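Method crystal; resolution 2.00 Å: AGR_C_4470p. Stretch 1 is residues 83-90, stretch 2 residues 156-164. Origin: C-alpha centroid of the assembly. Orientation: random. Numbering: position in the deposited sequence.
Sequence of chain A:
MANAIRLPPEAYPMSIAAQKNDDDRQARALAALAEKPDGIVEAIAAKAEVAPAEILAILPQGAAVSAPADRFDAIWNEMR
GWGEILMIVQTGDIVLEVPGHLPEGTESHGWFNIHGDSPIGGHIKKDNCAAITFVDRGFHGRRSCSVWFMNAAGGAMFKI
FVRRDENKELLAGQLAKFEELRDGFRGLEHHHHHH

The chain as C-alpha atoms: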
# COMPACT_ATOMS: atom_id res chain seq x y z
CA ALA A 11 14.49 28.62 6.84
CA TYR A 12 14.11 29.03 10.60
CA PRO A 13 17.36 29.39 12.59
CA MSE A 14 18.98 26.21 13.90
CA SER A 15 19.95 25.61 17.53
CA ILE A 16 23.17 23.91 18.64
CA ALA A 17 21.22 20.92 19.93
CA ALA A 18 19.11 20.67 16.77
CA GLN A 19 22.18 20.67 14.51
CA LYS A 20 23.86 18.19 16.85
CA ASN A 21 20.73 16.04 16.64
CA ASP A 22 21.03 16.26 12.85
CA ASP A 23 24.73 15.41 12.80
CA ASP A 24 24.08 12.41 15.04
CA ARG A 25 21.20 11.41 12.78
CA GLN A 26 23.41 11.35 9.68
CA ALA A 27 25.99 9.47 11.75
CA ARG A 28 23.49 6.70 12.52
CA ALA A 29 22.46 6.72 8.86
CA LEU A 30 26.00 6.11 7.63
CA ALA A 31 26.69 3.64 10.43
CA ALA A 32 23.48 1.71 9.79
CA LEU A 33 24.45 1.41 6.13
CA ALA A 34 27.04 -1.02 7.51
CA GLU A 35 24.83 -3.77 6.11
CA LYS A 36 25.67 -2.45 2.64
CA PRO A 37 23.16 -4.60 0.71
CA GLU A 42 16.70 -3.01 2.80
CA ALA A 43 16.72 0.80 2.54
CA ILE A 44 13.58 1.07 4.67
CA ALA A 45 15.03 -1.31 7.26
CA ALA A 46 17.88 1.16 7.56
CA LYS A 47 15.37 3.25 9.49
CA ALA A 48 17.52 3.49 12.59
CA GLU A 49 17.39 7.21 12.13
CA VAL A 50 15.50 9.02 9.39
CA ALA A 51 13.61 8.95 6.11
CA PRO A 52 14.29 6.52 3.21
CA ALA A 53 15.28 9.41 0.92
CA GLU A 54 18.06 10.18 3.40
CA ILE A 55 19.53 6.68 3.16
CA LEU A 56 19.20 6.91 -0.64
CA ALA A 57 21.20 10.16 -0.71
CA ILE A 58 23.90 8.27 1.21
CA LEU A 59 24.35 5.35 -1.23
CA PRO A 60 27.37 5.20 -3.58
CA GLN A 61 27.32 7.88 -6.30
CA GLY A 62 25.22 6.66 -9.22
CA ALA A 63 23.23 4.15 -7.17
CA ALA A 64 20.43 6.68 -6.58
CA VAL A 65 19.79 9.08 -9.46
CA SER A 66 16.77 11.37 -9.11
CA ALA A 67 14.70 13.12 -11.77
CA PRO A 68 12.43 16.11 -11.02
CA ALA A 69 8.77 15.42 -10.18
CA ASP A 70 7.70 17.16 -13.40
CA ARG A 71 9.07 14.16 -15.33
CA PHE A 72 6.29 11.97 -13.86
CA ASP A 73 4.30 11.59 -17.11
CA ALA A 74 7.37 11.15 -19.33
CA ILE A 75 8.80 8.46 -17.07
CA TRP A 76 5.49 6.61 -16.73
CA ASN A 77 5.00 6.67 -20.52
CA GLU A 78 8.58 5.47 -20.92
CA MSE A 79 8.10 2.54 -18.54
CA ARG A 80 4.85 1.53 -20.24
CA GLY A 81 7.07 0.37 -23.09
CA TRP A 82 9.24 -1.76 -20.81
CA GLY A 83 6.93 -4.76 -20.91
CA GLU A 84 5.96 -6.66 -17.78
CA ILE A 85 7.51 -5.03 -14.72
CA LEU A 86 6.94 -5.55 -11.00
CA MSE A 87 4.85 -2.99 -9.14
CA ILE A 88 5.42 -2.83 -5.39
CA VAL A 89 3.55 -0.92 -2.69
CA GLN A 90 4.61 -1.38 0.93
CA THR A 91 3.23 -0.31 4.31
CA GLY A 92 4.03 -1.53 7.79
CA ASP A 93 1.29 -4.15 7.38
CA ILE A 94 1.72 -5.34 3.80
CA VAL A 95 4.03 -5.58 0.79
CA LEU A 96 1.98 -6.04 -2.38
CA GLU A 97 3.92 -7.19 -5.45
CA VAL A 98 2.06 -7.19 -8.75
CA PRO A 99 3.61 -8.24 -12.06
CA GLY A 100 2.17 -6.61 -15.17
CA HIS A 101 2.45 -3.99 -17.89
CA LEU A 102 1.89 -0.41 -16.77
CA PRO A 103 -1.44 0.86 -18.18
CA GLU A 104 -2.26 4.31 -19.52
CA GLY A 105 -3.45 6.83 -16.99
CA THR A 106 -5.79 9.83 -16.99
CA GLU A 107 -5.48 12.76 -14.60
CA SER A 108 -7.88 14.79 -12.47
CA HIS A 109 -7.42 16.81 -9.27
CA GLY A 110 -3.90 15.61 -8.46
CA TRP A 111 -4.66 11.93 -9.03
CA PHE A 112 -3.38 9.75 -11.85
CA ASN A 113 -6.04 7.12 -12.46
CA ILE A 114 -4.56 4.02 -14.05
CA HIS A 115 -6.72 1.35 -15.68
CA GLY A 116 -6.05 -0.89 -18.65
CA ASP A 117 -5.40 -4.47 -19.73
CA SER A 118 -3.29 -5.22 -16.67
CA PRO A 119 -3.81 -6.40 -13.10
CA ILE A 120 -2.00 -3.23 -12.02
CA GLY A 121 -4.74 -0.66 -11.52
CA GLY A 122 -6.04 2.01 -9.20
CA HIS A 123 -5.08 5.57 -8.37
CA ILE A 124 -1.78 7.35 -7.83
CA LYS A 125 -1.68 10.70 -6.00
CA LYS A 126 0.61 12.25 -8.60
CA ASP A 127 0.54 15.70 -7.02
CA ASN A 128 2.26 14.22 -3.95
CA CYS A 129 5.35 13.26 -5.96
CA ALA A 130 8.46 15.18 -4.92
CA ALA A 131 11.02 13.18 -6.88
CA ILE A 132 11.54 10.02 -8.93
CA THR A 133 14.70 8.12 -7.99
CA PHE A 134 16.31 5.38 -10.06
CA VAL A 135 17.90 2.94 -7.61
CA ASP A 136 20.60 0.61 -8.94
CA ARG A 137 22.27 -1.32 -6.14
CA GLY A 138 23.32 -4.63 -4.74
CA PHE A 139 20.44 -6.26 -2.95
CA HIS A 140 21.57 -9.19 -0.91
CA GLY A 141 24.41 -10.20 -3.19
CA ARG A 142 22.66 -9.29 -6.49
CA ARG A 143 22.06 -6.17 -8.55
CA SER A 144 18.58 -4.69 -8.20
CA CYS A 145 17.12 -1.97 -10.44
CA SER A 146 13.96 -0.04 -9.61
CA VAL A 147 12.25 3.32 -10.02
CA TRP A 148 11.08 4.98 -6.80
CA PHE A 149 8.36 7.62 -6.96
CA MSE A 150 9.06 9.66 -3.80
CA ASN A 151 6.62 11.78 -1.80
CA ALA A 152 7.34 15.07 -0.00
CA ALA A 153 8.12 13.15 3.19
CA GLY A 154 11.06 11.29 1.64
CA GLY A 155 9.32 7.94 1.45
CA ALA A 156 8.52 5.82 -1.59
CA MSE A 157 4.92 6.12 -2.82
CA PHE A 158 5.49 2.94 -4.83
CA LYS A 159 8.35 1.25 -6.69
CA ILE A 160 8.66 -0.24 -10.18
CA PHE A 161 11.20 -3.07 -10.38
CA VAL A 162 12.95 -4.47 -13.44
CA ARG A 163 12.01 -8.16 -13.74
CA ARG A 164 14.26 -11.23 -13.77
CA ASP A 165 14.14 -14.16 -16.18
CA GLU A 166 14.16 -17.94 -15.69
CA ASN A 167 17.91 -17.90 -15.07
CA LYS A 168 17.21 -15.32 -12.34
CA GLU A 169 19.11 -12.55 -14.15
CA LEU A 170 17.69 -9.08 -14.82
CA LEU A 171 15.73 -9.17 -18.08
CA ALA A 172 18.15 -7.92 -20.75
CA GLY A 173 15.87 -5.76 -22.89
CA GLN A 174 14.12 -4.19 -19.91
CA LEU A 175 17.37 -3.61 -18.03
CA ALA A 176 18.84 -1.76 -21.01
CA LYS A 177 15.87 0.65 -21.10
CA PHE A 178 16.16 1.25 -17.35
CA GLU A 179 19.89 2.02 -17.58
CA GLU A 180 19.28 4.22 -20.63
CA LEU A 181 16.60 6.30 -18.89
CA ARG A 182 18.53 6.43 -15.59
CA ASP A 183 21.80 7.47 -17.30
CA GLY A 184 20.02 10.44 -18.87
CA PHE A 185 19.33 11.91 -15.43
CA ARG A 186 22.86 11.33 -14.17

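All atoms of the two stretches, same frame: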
# COMPACT_ATOMS: atom_id res chain seq x y z
N GLY A 83 7.46 -3.41 -20.99
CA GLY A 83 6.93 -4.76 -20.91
C GLY A 83 6.42 -5.04 -19.51
O GLY A 83 6.03 -4.12 -18.79
N GLU A 84 6.43 -6.30 -19.11
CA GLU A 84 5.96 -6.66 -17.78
C GLU A 84 6.98 -6.35 -16.69
O GLU A 84 8.05 -6.93 -16.64
CB GLU A 84 5.59 -8.15 -17.72
CG GLU A 84 4.95 -8.58 -16.40
CD GLU A 84 4.74 -10.08 -16.31
OE1 GLU A 84 4.22 -10.55 -15.27
OE2 GLU A 84 5.08 -10.80 -17.27
N ILE A 85 6.63 -5.41 -15.82
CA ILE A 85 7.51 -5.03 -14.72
C ILE A 85 6.91 -5.53 -13.40
O ILE A 85 5.95 -6.29 -13.41
CB ILE A 85 7.70 -3.48 -14.67
CG1 ILE A 85 6.35 -2.75 -14.72
CG2 ILE A 85 8.54 -3.03 -15.85
CD1 ILE A 85 5.47 -2.91 -13.46
N LEU A 86 7.49 -5.14 -12.28
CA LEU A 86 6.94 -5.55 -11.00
C LEU A 86 6.61 -4.30 -10.19
O LEU A 86 7.49 -3.51 -9.86
CB LEU A 86 7.93 -6.42 -10.22
CG LEU A 86 7.41 -6.89 -8.85
CD1 LEU A 86 6.18 -7.76 -9.06
CD2 LEU A 86 8.49 -7.66 -8.10
N MSE A 87 5.32 -4.12 -9.92
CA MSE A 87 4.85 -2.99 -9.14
C MSE A 87 4.83 -3.37 -7.67
O MSE A 87 4.31 -4.43 -7.30
CB MSE A 87 3.44 -2.59 -9.60
CG MSE A 87 2.62 -1.88 -8.53
SE MSE A 87 3.10 -0.02 -8.14
CE MSE A 87 4.96 -0.09 -7.97
N ILE A 88 5.41 -2.53 -6.82
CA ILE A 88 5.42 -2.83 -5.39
C ILE A 88 5.00 -1.65 -4.51
O ILE A 88 5.51 -0.54 -4.64
CB ILE A 88 6.81 -3.29 -4.91
CG1 ILE A 88 7.26 -4.52 -5.70
CG2 ILE A 88 6.76 -3.62 -3.41
CD1 ILE A 88 8.60 -5.08 -5.25
N VAL A 89 4.04 -1.92 -3.63
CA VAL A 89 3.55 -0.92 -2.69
C VAL A 89 3.78 -1.58 -1.35
O VAL A 89 3.49 -2.77 -1.18
CB VAL A 89 2.04 -0.65 -2.87
CG1 VAL A 89 1.50 0.15 -1.67
CG2 VAL A 89 1.80 0.15 -4.16
N GLN A 90 4.32 -0.83 -0.40
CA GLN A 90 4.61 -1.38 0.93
C GLN A 90 4.21 -0.46 2.08
O GLN A 90 4.41 0.75 2.02
CB GLN A 90 6.11 -1.72 1.02
CG GLN A 90 6.64 -1.84 2.45
CD GLN A 90 8.04 -2.45 2.50
OE1 GLN A 90 8.82 -2.30 1.56
NE2 GLN A 90 8.36 -3.13 3.60
N ALA A 156 8.92 6.26 -0.26
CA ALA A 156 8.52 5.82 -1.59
C ALA A 156 7.01 5.63 -1.65
O ALA A 156 6.44 4.94 -0.80
CB ALA A 156 9.21 4.52 -1.94
N MSE A 157 6.36 6.25 -2.63
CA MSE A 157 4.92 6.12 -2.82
C MSE A 157 4.68 4.69 -3.34
O MSE A 157 3.77 3.99 -2.90
CB MSE A 157 4.45 7.14 -3.86
CG MSE A 157 4.65 8.59 -3.43
SE MSE A 157 4.31 9.81 -4.90
CE MSE A 157 2.43 9.46 -5.17
N PHE A 158 5.54 4.28 -4.26
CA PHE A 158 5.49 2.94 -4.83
C PHE A 158 6.80 2.77 -5.58
O PHE A 158 7.53 3.76 -5.79
CB PHE A 158 4.29 2.77 -5.77
CG PHE A 158 4.32 3.66 -6.99
CD1 PHE A 158 4.89 3.22 -8.18
CD2 PHE A 158 3.78 4.94 -6.93
CE1 PHE A 158 4.93 4.05 -9.31
CE2 PHE A 158 3.82 5.78 -8.04
CZ PHE A 158 4.39 5.33 -9.23
N LYS A 159 7.10 1.54 -5.99
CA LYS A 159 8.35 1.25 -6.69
C LYS A 159 8.10 0.35 -7.90
O LYS A 159 7.28 -0.55 -7.83
CB LYS A 159 9.32 0.53 -5.75
CG LYS A 159 9.64 1.26 -4.46
CD LYS A 159 10.40 0.37 -3.48
CE LYS A 159 10.67 1.11 -2.16
NZ LYS A 159 11.40 0.28 -1.16
N ILE A 160 8.80 0.60 -8.99
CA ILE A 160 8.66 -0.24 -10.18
C ILE A 160 10.01 -0.95 -10.33
O ILE A 160 11.04 -0.30 -10.49
CB ILE A 160 8.40 0.59 -11.46
CG1 ILE A 160 7.16 1.46 -11.30
CG2 ILE A 160 8.26 -0.35 -12.66
CD1 ILE A 160 5.86 0.69 -11.07
N PHE A 161 9.99 -2.28 -10.26
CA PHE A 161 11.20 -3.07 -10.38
C PHE A 161 11.37 -3.71 -11.74
O PHE A 161 10.40 -4.10 -12.38
CB PHE A 161 11.22 -4.18 -9.33
CG PHE A 161 11.69 -3.72 -7.98
CD1 PHE A 161 13.01 -3.91 -7.60
CD2 PHE A 161 10.82 -3.08 -7.11
CE1 PHE A 161 13.47 -3.46 -6.36
CE2 PHE A 161 11.27 -2.62 -5.87
CZ PHE A 161 12.60 -2.82 -5.49
N VAL A 162 12.62 -3.80 -12.18
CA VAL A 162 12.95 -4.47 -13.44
C VAL A 162 12.83 -5.96 -13.10
O VAL A 162 13.29 -6.40 -12.05
CB VAL A 162 14.40 -4.13 -13.88
CG1 VAL A 162 14.83 -5.04 -15.02
CG2 VAL A 162 14.47 -2.68 -14.32
N ARG A 163 12.20 -6.73 -13.98
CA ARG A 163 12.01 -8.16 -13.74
C ARG A 163 13.25 -9.01 -14.02
O ARG A 163 14.21 -8.55 -14.63
CB ARG A 163 10.85 -8.68 -14.57
CG ARG A 163 9.52 -8.01 -14.28
CD ARG A 163 9.08 -8.25 -12.85
NE ARG A 163 8.66 -9.64 -12.63
CZ ARG A 163 7.64 -10.21 -13.26
NH1 ARG A 163 6.94 -9.52 -14.15
NH2 ARG A 163 7.32 -11.47 -13.00
N ARG A 164 13.19 -10.26 -13.57
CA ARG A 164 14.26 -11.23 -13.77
C ARG A 164 13.71 -12.37 -14.62
O ARG A 164 12.51 -12.62 -14.64
CB ARG A 164 14.73 -11.77 -12.42
CG ARG A 164 15.42 -10.73 -11.56
CD ARG A 164 15.58 -11.21 -10.13
NE ARG A 164 16.21 -10.19 -9.30
CZ ARG A 164 17.50 -9.84 -9.37
NH1 ARG A 164 18.30 -10.44 -10.25
NH2 ARG A 164 17.97 -8.89 -8.58
O HOH W 1 5.06 1.88 -1.15
O HOH W 2 9.13 -1.69 -0.93

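Two antiparallel strands, one running through Leu 86 to Ile 88, the other through Lys 159 and Ile 160, lie side by side with axes 4.7 Å apart at closest approach, and together the stretches bury 623 Å². Arg 163 covers the most surface. Its CA-to-CB bond points toward stretch 1, and three successive m rotamers curl the side chain across stretch 1. The aliphatic part packs on Leu 86, with Arg 163 CD 3.4 Å from Leu 86 CB, while the guanidinium reaches Glu 84, where Arg 163 NH1 and Glu 84 OE1 form a salt bridge of 3.1 Å. Glu 84, extended with chi1 and chi2 both t, brings its carboxylate to the guanidinium edge. An arginine suits this partly exposed site because its long chain offers both a greasy stem and a charged end.

Leu 86 is next in covered area and pairs with Phe 161 through two backbone hydrogen bonds: Leu 86 N to Phe 161 O, 3.1 Å, and Phe 161 N to Leu 86 O, 2.8 Å and almost straight. Ile 88 and Lys 159 repeat the pattern, with Ile 88 N to Lys 159 O and Lys 159 N to Ile 88 O both 2.9 Å, though the position of Lys 159 O is less certain. The side chains of these four residues share one face of the sheet. There Ile 88 CD1 reaches Phe 161 CD2 at 3.5 Å, and Leu 86 CB lies 4.1 Å from Phe 161 CB, so apolar groups pack against one another beside the paired backbone. Lys 159 extends its ammonium to water 2, which accepts from Lys 159 NZ at 3.0 Å and donates to Gln 90 OE1 at 2.6 Å.

The other face, carrying Met 87 and Ile 160, is buried and apolar. Met 87, a selenomethionine, sets its SE 4.7 Å from the centroid of the Phe 158 ring, obliquely, and Ile 85 CG1 meets Ile 160 CG2 at 3.7 Å. Farther along, Val 89 CG2 packs 4.0 Å from Phe 158 CB.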